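Local structure of putative rRNA methylase (Clostridium thermocellum ATCC 27405, 3EEY) at residues 34-39 and 98-103; 65-70 and 74-79; 155-160 and 183-188. The protein binds S-adenosylmethionine and probably acts as a methyltransferase, with ribosomal RNA as its presumed substrate. All coordinates share one frame; numbering follows the deposited sequence.

In the fold
A single mixed sheet receives all three contacts, and their chemistry shifts with their position along it. Interaction 1 lies near the centre of the chain, pairs helix 35-44 with strand 94-101, and combines a Met-aromatic contact with a water bridge and the cofactor. Interactions 2 and 3 are buried too, but purely apolar, each made by one leucine on two strand residues; their centres are about 30 Å apart, toward the two ends of the sheet. Interaction 2 is nested in the loop closed by interaction 1 and touches it: T37 CG2 meets V76 CG1, and A38 packs on L67 and L70. Interaction 3 touches neither of the others.

Interaction 1: residues 34-39 and 98-103. With SAM (S-adenosylmethionine), chain K.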
ATOM      1  N   GLY A  34      14.774  -1.182  19.875  1.00 55.18           N
ATOM      2  CA  GLY A  34      15.731  -1.892  19.025  1.00 51.33           C
ATOM      3  C   GLY A  34      15.172  -3.001  18.155  1.00 51.14           C
ATOM      4  O   GLY A  34      15.934  -3.754  17.534  1.00 47.07           O
ATOM      5  N   ASN A  35      13.844  -3.091  18.105  1.00 53.13           N
ATOM      6  CA  ASN A  35      13.137  -4.114  17.325  1.00 54.18           C
ATOM      7  C   ASN A  35      13.429  -4.069  15.824  1.00 52.09           C
ATOM      8  O   ASN A  35      13.794  -5.089  15.231  1.00 50.32           O
ATOM      9  CB  ASN A  35      11.632  -4.021  17.573  1.00 62.78           C
ATOM     10  CG  ASN A  35      11.266  -4.228  19.023  1.00 71.77           C
ATOM     11  OD1 ASN A  35      11.468  -5.309  19.578  1.00 78.55           O
ATOM     12  ND2 ASN A  35      10.720  -3.188  19.649  1.00 79.10           N
ATOM     13  N   ASP A  36      13.281  -2.886  15.226  1.00 46.16           N
ATOM     14  CA  ASP A  36      13.642  -2.661  13.821  1.00 42.08           C
ATOM     15  C   ASP A  36      15.144  -2.794  13.558  1.00 40.13           C
ATOM     16  O   ASP A  36      15.540  -3.235  12.483  1.00 34.97           O
ATOM     17  CB  ASP A  36      13.158  -1.292  13.340  1.00 44.52           C
ATOM     18  CG  ASP A  36      11.643  -1.199  13.228  1.00 50.77           C
ATOM     19  OD1 ASP A  36      10.954  -2.226  13.356  1.00 55.67           O
ATOM     20  OD2 ASP A  36      11.137  -0.082  12.999  1.00 60.05           O
ATOM     21  N   THR A  37      15.967  -2.404  14.536  1.00 46.42           N
ATOM     22  CA  THR A  37      17.424  -2.533  14.439  1.00 44.03           C
ATOM     23  C   THR A  37      17.832  -4.005  14.336  1.00 43.60           C
ATOM     24  O   THR A  37      18.640  -4.361  13.481  1.00 40.05           O
ATOM     25  CB  THR A  37      18.166  -1.886  15.641  1.00 47.52           C
ATOM     26  OG1 THR A  37      17.417  -0.778  16.156  1.00 45.49           O
ATOM     27  CG2 THR A  37      19.560  -1.419  15.217  1.00 41.88           C
ATOM     28  N   ALA A  38      17.251  -4.840  15.199  1.00 42.62           N
ATOM     29  CA  ALA A  38      17.479  -6.291  15.194  1.00 46.34           C
ATOM     30  C   ALA A  38      17.006  -6.915  13.889  1.00 45.86           C
ATOM     31  O   ALA A  38      17.704  -7.743  13.289  1.00 41.52           O
ATOM     32  CB  ALA A  38      16.780  -6.950  16.380  1.00 42.07           C
ATOM     33  N   PHE A  39      15.815  -6.496  13.467  1.00 43.52           N
ATOM     34  CA  PHE A  39      15.223  -6.890  12.189  1.00 41.79           C
ATOM     35  C   PHE A  39      16.134  -6.568  10.992  1.00 40.35           C
ATOM     36  O   PHE A  39      16.362  -7.423  10.137  1.00 36.72           O
ATOM     37  CB  PHE A  39      13.844  -6.228  12.028  1.00 39.40           C
ATOM     38  CG  PHE A  39      13.300  -6.278  10.632  1.00 41.18           C
ATOM     39  CD1 PHE A  39      12.882  -7.476  10.078  1.00 39.94           C
ATOM     40  CD2 PHE A  39      13.189  -5.121   9.874  1.00 36.44           C
ATOM     41  CE1 PHE A  39      12.375  -7.526   8.786  1.00 44.25           C
ATOM     42  CE2 PHE A  39      12.680  -5.163   8.588  1.00 43.75           C
ATOM     43  CZ  PHE A  39      12.276  -6.369   8.040  1.00 41.32           C
ATOM     44  N   MET A  98      14.712   3.129   7.922  1.00 38.01           N
ATOM     45  CA  MET A  98      13.434   2.956   8.590  1.00 29.72           C
ATOM     46  C   MET A  98      13.176   4.104   9.568  1.00 32.67           C
ATOM     47  O   MET A  98      14.012   4.409  10.419  1.00 38.40           O
ATOM     48  CB  MET A  98      13.347   1.592   9.300  1.00 31.01           C
ATOM     49  CG  MET A  98      13.463   0.360   8.390  1.00 27.98           C
ATOM     50  SD  MET A  98      13.284  -1.229   9.263  1.00 20.11           S
ATOM     51  CE  MET A  98      11.535  -1.485   9.293  1.00 20.89           C
ATOM     52  N   PHE A  99      12.022   4.749   9.420  1.00 37.25           N
ATOM     53  CA  PHE A  99      11.540   5.747  10.384  1.00 28.05           C
ATOM     54  C   PHE A  99      10.306   5.225  11.087  1.00 22.90           C
ATOM     55  O   PHE A  99       9.378   4.701  10.453  1.00 25.01           O
ATOM     56  CB  PHE A  99      11.172   7.057   9.686  1.00 30.26           C
ATOM     57  CG  PHE A  99      12.346   7.866   9.258  1.00 24.53           C
ATOM     58  CD1 PHE A  99      12.867   8.848  10.089  1.00 22.02           C
ATOM     59  CD2 PHE A  99      12.930   7.657   8.023  1.00 25.19           C
ATOM     60  CE1 PHE A  99      13.949   9.603   9.688  1.00 28.26           C
ATOM     61  CE2 PHE A  99      14.011   8.411   7.610  1.00 26.03           C
ATOM     62  CZ  PHE A  99      14.529   9.375   8.438  1.00 20.23           C
ATOM     63  N   ASN A 100      10.294   5.374  12.400  1.00 30.54           N
ATOM     64  CA  ASN A 100       9.135   5.040  13.208  1.00 35.71           C
ATOM     65  C   ASN A 100       8.827   6.248  14.090  1.00 37.33           C
ATOM     66  O   ASN A 100       9.516   6.494  15.073  1.00 48.36           O
ATOM     67  CB  ASN A 100       9.458   3.799  14.034  1.00 44.54           C
ATOM     68  CG  ASN A 100       8.252   2.944  14.297  1.00 48.18           C
ATOM     69  OD1 ASN A 100       7.489   3.210  15.219  1.00 61.08           O
ATOM     70  ND2 ASN A 100       8.074   1.901  13.492  1.00 52.03           N
ATOM     71  N   LEU A 101       7.806   7.015  13.721  1.00 41.80           N
ATOM     72  CA  LEU A 101       7.606   8.355  14.277  1.00 38.11           C
ATOM     73  C   LEU A 101       6.692   8.400  15.493  1.00 48.79           C
ATOM     74  O   LEU A 101       5.578   7.899  15.455  1.00 57.66           O
ATOM     75  CB  LEU A 101       7.060   9.301  13.202  1.00 36.63           C
ATOM     76  CG  LEU A 101       7.853   9.490  11.910  1.00 26.66           C
ATOM     77  CD1 LEU A 101       7.205  10.608  11.109  1.00 38.39           C
ATOM     78  CD2 LEU A 101       9.295   9.821  12.225  1.00 24.46           C
ATOM     79  N   GLY A 102       7.169   9.042  16.557  1.00 59.37           N
ATOM     80  CA  GLY A 102       6.418   9.193  17.805  1.00 64.56           C
ATOM     81  C   GLY A 102       7.351   9.183  19.003  1.00 69.78           C
ATOM     82  O   GLY A 102       8.513   9.569  18.885  1.00 69.34           O
ATOM     83  N   TYR A 103       6.851   8.741  20.157  1.00 63.60           N
ATOM     84  CA  TYR A 103       7.679   8.614  21.372  1.00 63.30           C
ATOM     85  C   TYR A 103       8.110   7.168  21.650  1.00 63.49           C
ATOM     86  O   TYR A 103       7.565   6.233  21.057  1.00 64.91           O
ATOM     87  CB  TYR A 103       6.962   9.198  22.606  1.00 62.72           C
ATOM     88  CG  TYR A 103       5.538   8.722  22.808  1.00 52.83           C
ATOM     89  CD1 TYR A 103       4.464   9.573  22.555  1.00 52.61           C
ATOM     90  CD2 TYR A 103       5.262   7.424  23.250  1.00 55.94           C
ATOM     91  CE1 TYR A 103       3.148   9.147  22.735  1.00 64.03           C
ATOM     92  CE2 TYR A 103       3.947   6.983  23.424  1.00 63.48           C
ATOM     93  CZ  TYR A 103       2.895   7.853  23.172  1.00 64.52           C
ATOM     94  OH  TYR A 103       1.592   7.437  23.348  1.00 65.18           O
TER
HETATM   95  N   SAM K 300      11.548   1.474  16.009  1.00 55.01           N
HETATM   96  CA  SAM K 300      11.408   1.732  17.477  1.00 64.02           C
HETATM   97  C   SAM K 300      11.267   0.435  18.279  1.00 62.82           C
HETATM   98  O   SAM K 300      10.801   0.417  19.424  1.00 62.55           O
HETATM   99  OXT SAM K 300      11.637  -0.634  17.794  1.00 68.37           O
HETATM  100  CB  SAM K 300      10.269   2.708  17.743  1.00 60.84           C
HETATM  101  CG  SAM K 300      10.705   4.164  17.608  1.00 54.72           C
HETATM  102  SD  SAM K 300       9.845   5.290  18.741  1.00 40.18           S
HETATM  103  CE  SAM K 300       8.204   5.342  17.968  1.00 61.42           C
HETATM  104  C5' SAM K 300      10.591   6.871  18.259  1.00 51.26           C
HETATM  105  C4' SAM K 300      12.045   6.949  18.734  1.00 50.71           C
HETATM  106  O4' SAM K 300      12.751   7.972  18.056  1.00 46.78           O
HETATM  107  C3' SAM K 300      12.154   7.245  20.229  1.00 52.41           C
HETATM  108  O3' SAM K 300      13.001   6.282  20.813  1.00 47.92           O
HETATM  109  C2' SAM K 300      12.765   8.630  20.308  1.00 53.28           C
HETATM  110  O2' SAM K 300      13.615   8.800  21.427  1.00 46.74           O
HETATM  111  C1' SAM K 300      13.528   8.697  18.990  1.00 44.92           C
HETATM  112  N9  SAM K 300      13.782  10.072  18.516  1.00 44.64           N
HETATM  113  C8  SAM K 300      13.089  11.224  18.805  1.00 39.33           C
HETATM  114  N7  SAM K 300      13.683  12.253  18.151  1.00 41.58           N
HETATM  115  C5  SAM K 300      14.741  11.767  17.456  1.00 36.22           C
HETATM  116  C6  SAM K 300      15.691  12.356  16.629  1.00 31.10           C
HETATM  117  N6  SAM K 300      15.682  13.661  16.366  1.00 42.74           N
HETATM  118  N1  SAM K 300      16.669  11.563  16.072  1.00 46.60           N
HETATM  119  C2  SAM K 300      16.730  10.208  16.313  1.00 30.90           C
HETATM  120  N3  SAM K 300      15.782   9.634  17.121  1.00 39.95           N
HETATM  121  C4  SAM K 300      14.811  10.398  17.684  1.00 33.83           C
HETATM  122  O   HOH W   1       9.092   0.866  11.199  1.00 31.23           O
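D36 and M98 meet beside the cofactor in a Rossmann-like, class I methyltransferase fold, where helix 35-44 begins alongside strand 94-101. The M98 methyl makes the touch: CE is 3.9 Å from D36 CG and 3.9 Å from F39 CE2. A bend at the end of the methionine (chi3 86°) turns that methyl between carboxylate and ring, while SD lies in the ring plane at the F39 edge, 5.1 Å from the centroid and 87° off the normal, a Met-aromatic contact. Nearer the cofactor a water joins D36 to N100; the D36 carboxylate and N100 amide planes stand 62° apart. This water donates to D36 OD2 at 2.9 Å and accepts from N100 ND2 at 2.7 Å. The D36 carboxylate also faces the amino nitrogen of S-adenosylmethionine, whose positive charge it would favour. At the carboxylate of the cofactor, N35 ND2 donates to OXT at 3.3 Å and the N35 backbone N adds a weak bond, and the N-terminus of the helix would favour an anion there. The transferable methyl CE of the cofactor lies 3.3 Å from Y103 O and 3.4 Å from N100 O. A second shell positions these groups: H13 NE2 is hydrogen-bonded to D36 OD1, holding the carboxylate by its other oxygen, and N100 N is hydrogen-bonded to T30 OG1.

Interaction 2: residues 65-70 and 74-79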
ATOM      1  N   LYS A  65      21.417  -3.868  24.512  1.00 59.52           N
ATOM      2  CA  LYS A  65      21.070  -5.077  25.250  1.00 71.84           C
ATOM      3  C   LYS A  65      20.382  -6.104  24.348  1.00 70.81           C
ATOM      4  O   LYS A  65      20.747  -7.275  24.348  1.00 69.34           O
ATOM      5  CB  LYS A  65      20.185  -4.734  26.448  1.00 71.45           C
ATOM      6  CG  LYS A  65      19.852  -5.918  27.345  1.00 79.32           C
ATOM      7  CD  LYS A  65      18.919  -5.506  28.467  1.00 86.35           C
ATOM      8  CE  LYS A  65      18.270  -6.709  29.126  1.00 95.61           C
ATOM      9  NZ  LYS A  65      19.254  -7.594  29.813  1.00 99.93           N
ATOM     10  N   LYS A  66      19.401  -5.636  23.581  1.00 70.67           N
ATOM     11  CA  LYS A  66      18.691  -6.431  22.575  1.00 66.80           C
ATOM     12  C   LYS A  66      19.609  -7.133  21.577  1.00 65.86           C
ATOM     13  O   LYS A  66      19.527  -8.348  21.407  1.00 62.43           O
ATOM     14  CB  LYS A  66      17.719  -5.537  21.809  1.00 68.82           C
ATOM     15  CG  LYS A  66      16.267  -5.716  22.180  1.00 75.52           C
ATOM     16  CD  LYS A  66      15.580  -6.611  21.164  1.00 82.95           C
ATOM     17  CE  LYS A  66      14.066  -6.705  21.334  1.00 87.46           C
ATOM     18  NZ  LYS A  66      13.450  -5.742  22.282  1.00 90.08           N
ATOM     19  N   LEU A  67      20.481  -6.358  20.935  1.00 60.46           N
ATOM     20  CA  LEU A  67      21.356  -6.864  19.892  1.00 58.41           C
ATOM     21  C   LEU A  67      22.433  -7.819  20.402  1.00 59.16           C
ATOM     22  O   LEU A  67      22.800  -8.751  19.695  1.00 60.24           O
ATOM     23  CB  LEU A  67      21.992  -5.699  19.139  1.00 59.48           C
ATOM     24  CG  LEU A  67      21.072  -4.824  18.288  1.00 59.64           C
ATOM     25  CD1 LEU A  67      21.749  -3.500  18.025  1.00 61.60           C
ATOM     26  CD2 LEU A  67      20.694  -5.505  16.985  1.00 50.15           C
ATOM     27  N   THR A  68      22.921  -7.585  21.621  1.00 62.76           N
ATOM     28  CA  THR A  68      23.944  -8.439  22.244  1.00 73.53           C
ATOM     29  C   THR A  68      23.325  -9.790  22.622  1.00 71.11           C
ATOM     30  O   THR A  68      23.956 -10.846  22.466  1.00 71.22           O
ATOM     31  CB  THR A  68      24.592  -7.760  23.494  1.00 72.70           C
ATOM     32  OG1 THR A  68      24.946  -6.405  23.185  1.00 77.44           O
ATOM     33  CG2 THR A  68      25.845  -8.512  23.953  1.00 79.89           C
ATOM     34  N   ASP A  69      22.077  -9.727  23.092  1.00 67.44           N
ATOM     35  CA  ASP A  69      21.269 -10.899  23.431  1.00 65.98           C
ATOM     36  C   ASP A  69      21.008 -11.810  22.238  1.00 70.84           C
ATOM     37  O   ASP A  69      20.895 -13.019  22.405  1.00 72.81           O
ATOM     38  CB  ASP A  69      19.919 -10.481  24.029  1.00 62.95           C
ATOM     39  CG  ASP A  69      20.014 -10.076  25.497  1.00 72.06           C
ATOM     40  OD1 ASP A  69      21.119 -10.142  26.082  1.00 71.52           O
ATOM     41  OD2 ASP A  69      18.971  -9.678  26.069  1.00 62.76           O
ATOM     42  N   LEU A  70      20.919 -11.227  21.042  1.00 69.39           N
ATOM     43  CA  LEU A  70      20.594 -11.988  19.836  1.00 65.10           C
ATOM     44  C   LEU A  70      21.779 -12.283  18.944  1.00 62.51           C
ATOM     45  O   LEU A  70      21.587 -12.798  17.844  1.00 66.29           O
ATOM     46  CB  LEU A  70      19.536 -11.261  19.014  1.00 66.23           C
ATOM     47  CG  LEU A  70      18.290 -10.728  19.715  1.00 69.53           C
ATOM     48  CD1 LEU A  70      17.485  -9.882  18.758  1.00 73.45           C
ATOM     49  CD2 LEU A  70      17.439 -11.842  20.298  1.00 75.73           C
ATOM     50  N   ASP A  74      27.471  -7.045  16.407  1.00 67.52           N
ATOM     51  CA  ASP A  74      28.684  -7.044  15.581  1.00 70.75           C
ATOM     52  C   ASP A  74      28.604  -6.113  14.378  1.00 68.60           C
ATOM     53  O   ASP A  74      29.550  -5.384  14.072  1.00 70.05           O
ATOM     54  CB  ASP A  74      28.977  -8.461  15.065  1.00 75.59           C
ATOM     55  CG  ASP A  74      28.367  -9.549  15.938  1.00 86.47           C
ATOM     56  OD1 ASP A  74      29.138 -10.302  16.572  1.00 91.86           O
ATOM     57  OD2 ASP A  74      27.120  -9.658  15.986  1.00 88.23           O
ATOM     58  N   ARG A  75      27.503  -6.168  13.665  1.00 66.09           N
ATOM     59  CA  ARG A  75      27.333  -5.357  12.478  1.00 62.62           C
ATOM     60  C   ARG A  75      26.521  -4.102  12.656  1.00 55.49           C
ATOM     61  O   ARG A  75      26.174  -3.475  11.711  1.00 52.05           O
ATOM     62  CB  ARG A  75      26.743  -6.169  11.350  1.00 67.76           C
ATOM     63  CG  ARG A  75      27.697  -7.108  10.722  1.00 74.45           C
ATOM     64  CD  ARG A  75      29.104  -6.602  10.830  1.00 75.48           C
ATOM     65  NE  ARG A  75      29.555  -6.061   9.576  1.00 94.21           N
ATOM     66  CZ  ARG A  75      30.810  -5.812   9.290  1.00102.28           C
ATOM     67  NH1 ARG A  75      31.126  -5.320   8.115  1.00102.06           N
ATOM     68  NH2 ARG A  75      31.747  -6.059  10.179  1.00106.21           N
ATOM     69  N   VAL A  76      26.248  -3.729  13.877  1.00 49.63           N
ATOM     70  CA  VAL A  76      25.488  -2.506  14.178  1.00 50.85           C
ATOM     71  C   VAL A  76      26.343  -1.391  14.798  1.00 53.46           C
ATOM     72  O   VAL A  76      27.040  -1.610  15.786  1.00 56.92           O
ATOM     73  CB  VAL A  76      24.271  -2.810  15.097  1.00 47.47           C
ATOM     74  CG1 VAL A  76      23.414  -1.570  15.301  1.00 42.43           C
ATOM     75  CG2 VAL A  76      23.428  -3.938  14.519  1.00 46.53           C
ATOM     76  N   THR A  77      26.280  -0.197  14.208  1.00 52.81           N
ATOM     77  CA  THR A  77      26.883   1.005  14.784  1.00 48.19           C
ATOM     78  C   THR A  77      25.792   1.894  15.394  1.00 48.61           C
ATOM     79  O   THR A  77      24.998   2.512  14.679  1.00 46.59           O
ATOM     80  CB  THR A  77      27.677   1.801  13.724  1.00 43.47           C
ATOM     81  OG1 THR A  77      28.630   0.942  13.092  1.00 51.89           O
ATOM     82  CG2 THR A  77      28.397   2.973  14.349  1.00 35.14           C
ATOM     83  N   LEU A  78      25.754   1.946  16.721  1.00 48.80           N
ATOM     84  CA  LEU A  78      24.768   2.759  17.430  1.00 46.77           C
ATOM     85  C   LEU A  78      25.316   4.143  17.735  1.00 52.03           C
ATOM     86  O   LEU A  78      26.405   4.282  18.298  1.00 49.20           O
ATOM     87  CB  LEU A  78      24.310   2.074  18.721  1.00 50.37           C
ATOM     88  CG  LEU A  78      23.484   0.789  18.587  1.00 49.98           C
ATOM     89  CD1 LEU A  78      23.191   0.205  19.956  1.00 56.63           C
ATOM     90  CD2 LEU A  78      22.193   1.035  17.823  1.00 52.12           C
ATOM     91  N   ILE A  79      24.546   5.161  17.360  1.00 51.00           N
ATOM     92  CA  ILE A  79      24.968   6.554  17.450  1.00 47.50           C
ATOM     93  C   ILE A  79      23.960   7.327  18.288  1.00 49.88           C
ATOM     94  O   ILE A  79      22.766   7.320  17.991  1.00 49.27           O
ATOM     95  CB  ILE A  79      25.108   7.179  16.037  1.00 45.82           C
ATOM     96  CG1 ILE A  79      26.294   6.547  15.294  1.00 49.06           C
ATOM     97  CG2 ILE A  79      25.296   8.677  16.119  1.00 42.99           C
ATOM     98  CD1 ILE A  79      26.074   6.372  13.816  1.00 49.18           C
TER
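L67 packs on V76 and, more lightly, on L78 within a beta-alpha-beta unit, in which helix 57-69 links strand 49-53 to strand 76-79. The contact is a small worked case of how a helix lies on the parallel part of a sheet: a single leucine points toward the strand from the last turn of the helix and two residues of one strand, two positions apart, receive it. L67 contributes 62 Å² of the 109 Å² buried in total. Its branch CD1 does most of the work, lying 3.7 Å from V76 CG1 and 3.9 Å from V76 CG2, so that one methyl rests against both prongs of the valine. The second branch, CD2, reaches only V76 CG2, at 4.0 Å. With CG turned beside the backbone N (chi1 -68°), the leucine carries its fork out toward the strand, and its side chain crosses that of V76 at about a right angle. V76 buries about half as much surface as L67, and L78 less again, since it is touched at its tip alone.

No hydrogen bond spans the two segments; the polar bonds of strand 76-79 run instead within the sheet, where T77 pairs through its backbone with V50 and G52. Around them, T37 of helix 35-44 also touches L67, while L72 and I73 of the short connection add to the packing on L67. The outlying contact of the group is L67 CD1 to L78 CD1, at 4.4 Å.

Interaction 3: residues 155-160 and 183-188; sequences EFLKGV and VCIEKI
This is apolar helix-on-sheet packing: the C-terminal end of helix 148-157 rests on strand 181-187, with L157 meeting V183 and I185. All three residues are buried, and no hydrogen bond passes between the segments. The principle it illustrates is the division of labour in a forked side chain, since each branch of the leucine has its own partner. L157 CD1 lies 3.8 Å from V183 CG1, and L157 CD2 lies 3.8 Å from I185 CD1. V183 and I185, two positions apart on an extended strand, present themselves on the same face, and the leucine settles against both. Its CG stands beside the backbone N (chi1 -71°), which directs the fork to the strand. I185 answers with the far end of its longer branch, crossing L157 at about a right angle, whereas V183 offers a methyl directly on its CB.

A type I beta turn runs from L157 to V160. G159 N donates to F156 O at 3.1 Å, and a weak hydrogen bond from V160 N to L157 O closes the turn. V160 and I185 both pack on F165, carrying the apolar layer across to strand 165-172. C184, between the two receiving residues, and E186, just after I185, touch helix 8-19 instead, and E186 OE1 is hydrogen-bonded to the backbone N of I5 of the second subunit.

Strand 181-187 runs antiparallel to both neighbours, 133-139 and 165-172, which are themselves parallel. Helix 148-157 lies in the connection between those two and packs on the inserted strand through L157. A reversed strand placed this way, giving the order 3-2-1-4-5-7-6, is the hallmark of the class I S-adenosylmethionine-dependent methyltransferase fold.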
ATOM      1  N   GLU A 155       2.923  16.883   4.085  1.00 30.09           N
ATOM      2  CA  GLU A 155       2.965  18.076   3.231  1.00 35.80           C
ATOM      3  C   GLU A 155       4.329  18.241   2.567  1.00 34.66           C
ATOM      4  O   GLU A 155       4.408  18.621   1.401  1.00 41.77           O
ATOM      5  CB  GLU A 155       2.593  19.340   4.016  1.00 31.49           C
ATOM      6  CG  GLU A 155       2.191  20.506   3.128  1.00 58.29           C
ATOM      7  CD  GLU A 155       2.188  21.839   3.858  1.00 76.05           C
ATOM      8  OE1 GLU A 155       2.327  21.851   5.100  1.00 75.01           O
ATOM      9  OE2 GLU A 155       2.049  22.881   3.182  1.00 85.43           O
ATOM     10  N   PHE A 156       5.393  17.946   3.311  1.00 35.99           N
ATOM     11  CA  PHE A 156       6.738  17.906   2.749  1.00 37.56           C
ATOM     12  C   PHE A 156       6.889  16.831   1.671  1.00 32.86           C
ATOM     13  O   PHE A 156       7.447  17.089   0.600  1.00 38.15           O
ATOM     14  CB  PHE A 156       7.802  17.705   3.847  1.00 36.97           C
ATOM     15  CG  PHE A 156       9.166  17.328   3.310  1.00 28.83           C
ATOM     16  CD1 PHE A 156       9.951  18.265   2.634  1.00 28.07           C
ATOM     17  CD2 PHE A 156       9.662  16.034   3.477  1.00 37.73           C
ATOM     18  CE1 PHE A 156      11.202  17.926   2.130  1.00 34.95           C
ATOM     19  CE2 PHE A 156      10.911  15.674   2.972  1.00 25.72           C
ATOM     20  CZ  PHE A 156      11.687  16.622   2.300  1.00 38.62           C
ATOM     21  N   LEU A 157       6.406  15.628   1.966  1.00 39.61           N
ATOM     22  CA  LEU A 157       6.568  14.479   1.067  1.00 35.64           C
ATOM     23  C   LEU A 157       5.727  14.528  -0.209  1.00 33.47           C
ATOM     24  O   LEU A 157       6.102  13.915  -1.211  1.00 28.25           O
ATOM     25  CB  LEU A 157       6.331  13.171   1.807  1.00 28.78           C
ATOM     26  CG  LEU A 157       7.418  12.793   2.814  1.00 35.17           C
ATOM     27  CD1 LEU A 157       6.983  11.573   3.591  1.00 23.11           C
ATOM     28  CD2 LEU A 157       8.758  12.557   2.143  1.00 27.81           C
ATOM     29  N   LYS A 158       4.619  15.270  -0.177  1.00 33.21           N
ATOM     30  CA  LYS A 158       3.830  15.556  -1.378  1.00 36.09           C
ATOM     31  C   LYS A 158       4.616  16.347  -2.420  1.00 32.00           C
ATOM     32  O   LYS A 158       4.308  16.264  -3.616  1.00 33.19           O
ATOM     33  CB  LYS A 158       2.560  16.335  -1.025  1.00 41.25           C
ATOM     34  CG  LYS A 158       1.411  15.492  -0.484  1.00 56.54           C
ATOM     35  CD  LYS A 158       0.358  16.366   0.208  1.00 59.41           C
ATOM     36  CE  LYS A 158      -0.650  15.540   1.009  1.00 63.30           C
ATOM     37  NZ  LYS A 158      -1.680  14.908   0.136  1.00 71.04           N
ATOM     38  N   GLY A 159       5.626  17.097  -1.964  1.00 29.53           N
ATOM     39  CA  GLY A 159       6.440  17.953  -2.824  1.00 24.07           C
ATOM     40  C   GLY A 159       7.669  17.317  -3.458  1.00 33.74           C
ATOM     41  O   GLY A 159       8.328  17.934  -4.284  1.00 39.99           O
ATOM     42  N   VAL A 160       7.972  16.085  -3.065  1.00 34.55           N
ATOM     43  CA  VAL A 160       9.134  15.348  -3.559  1.00 31.38           C
ATOM     44  C   VAL A 160       9.002  15.046  -5.062  1.00 34.11           C
ATOM     45  O   VAL A 160       7.951  14.589  -5.520  1.00 42.29           O
ATOM     46  CB  VAL A 160       9.360  14.058  -2.708  1.00 27.40           C
ATOM     47  CG1 VAL A 160      10.421  13.153  -3.311  1.00 25.89           C
ATOM     48  CG2 VAL A 160       9.762  14.424  -1.285  1.00 22.76           C
ATOM     49  N   VAL A 183       4.273   5.375   4.937  1.00 28.35           N
ATOM     50  CA  VAL A 183       4.780   6.023   3.735  1.00 30.04           C
ATOM     51  C   VAL A 183       6.009   5.254   3.239  1.00 29.12           C
ATOM     52  O   VAL A 183       6.904   4.939   4.011  1.00 37.07           O
ATOM     53  CB  VAL A 183       5.084   7.527   3.953  1.00 31.21           C
ATOM     54  CG1 VAL A 183       5.536   8.172   2.676  1.00 29.66           C
ATOM     55  CG2 VAL A 183       3.844   8.263   4.445  1.00 29.55           C
ATOM     56  N   CYS A 184       6.012   4.910   1.957  1.00 30.32           N
ATOM     57  CA  CYS A 184       7.145   4.258   1.323  1.00 28.20           C
ATOM     58  C   CYS A 184       7.743   5.192   0.293  1.00 28.58           C
ATOM     59  O   CYS A 184       7.050   5.634  -0.614  1.00 32.26           O
ATOM     60  CB  CYS A 184       6.712   2.966   0.640  1.00 32.59           C
ATOM     61  SG  CYS A 184       6.280   1.665   1.770  1.00 33.69           S
ATOM     62  N   ILE A 185       9.023   5.512   0.456  1.00 28.55           N
ATOM     63  CA  ILE A 185       9.754   6.340  -0.497  1.00 30.34           C
ATOM     64  C   ILE A 185      10.796   5.485  -1.200  1.00 35.37           C
ATOM     65  O   ILE A 185      11.650   4.904  -0.546  1.00 41.72           O
ATOM     66  CB  ILE A 185      10.469   7.516   0.210  1.00 38.86           C
ATOM     67  CG1 ILE A 185       9.497   8.280   1.116  1.00 29.37           C
ATOM     68  CG2 ILE A 185      11.132   8.435  -0.806  1.00 25.51           C
ATOM     69  CD1 ILE A 185      10.168   9.037   2.220  1.00 43.49           C
ATOM     70  N   GLU A 186      10.720   5.402  -2.524  1.00 34.29           N
ATOM     71  CA  GLU A 186      11.689   4.636  -3.308  1.00 30.43           C
ATOM     72  C   GLU A 186      12.378   5.535  -4.312  1.00 37.31           C
ATOM     73  O   GLU A 186      11.710   6.212  -5.084  1.00 38.88           O
ATOM     74  CB  GLU A 186      11.011   3.493  -4.068  1.00 30.62           C
ATOM     75  CG  GLU A 186      12.017   2.546  -4.712  1.00 42.80           C
ATOM     76  CD  GLU A 186      11.419   1.588  -5.722  1.00 47.73           C
ATOM     77  OE1 GLU A 186      10.186   1.462  -5.795  1.00 56.37           O
ATOM     78  OE2 GLU A 186      12.199   0.949  -6.455  1.00 60.98           O
ATOM     79  N   LYS A 187      13.708   5.532  -4.310  1.00 38.01           N
ATOM     80  CA  LYS A 187      14.480   6.295  -5.288  1.00 44.12           C
ATOM     81  C   LYS A 187      14.449   5.591  -6.634  1.00 41.75           C
ATOM     82  O   LYS A 187      14.742   4.408  -6.725  1.00 36.18           O
ATOM     83  CB  LYS A 187      15.924   6.503  -4.817  1.00 41.79           C
ATOM     84  CG  LYS A 187      16.776   7.360  -5.756  1.00 49.28           C
ATOM     85  CD  LYS A 187      18.182   7.603  -5.219  1.00 47.04           C
ATOM     86  CE  LYS A 187      18.281   8.950  -4.544  1.00 51.03           C
ATOM     87  NZ  LYS A 187      19.607   9.260  -3.937  1.00 46.93           N
ATOM     88  N   ILE A 188      14.072   6.323  -7.679  1.00 42.42           N
ATOM     89  CA  ILE A 188      14.022   5.751  -9.025  1.00 43.34           C
ATOM     90  C   ILE A 188      15.016   6.403  -9.988  1.00 51.50           C
ATOM     91  O   ILE A 188      15.305   5.858 -11.057  1.00 52.35           O
ATOM     92  CB  ILE A 188      12.583   5.749  -9.609  1.00 44.14           C
ATOM     93  CG1 ILE A 188      12.008   7.171  -9.698  1.00 34.35           C
ATOM     94  CG2 ILE A 188      11.687   4.828  -8.794  1.00 40.05           C
ATOM     95  CD1 ILE A 188      10.666   7.252 -10.396  1.00 37.49           C
TER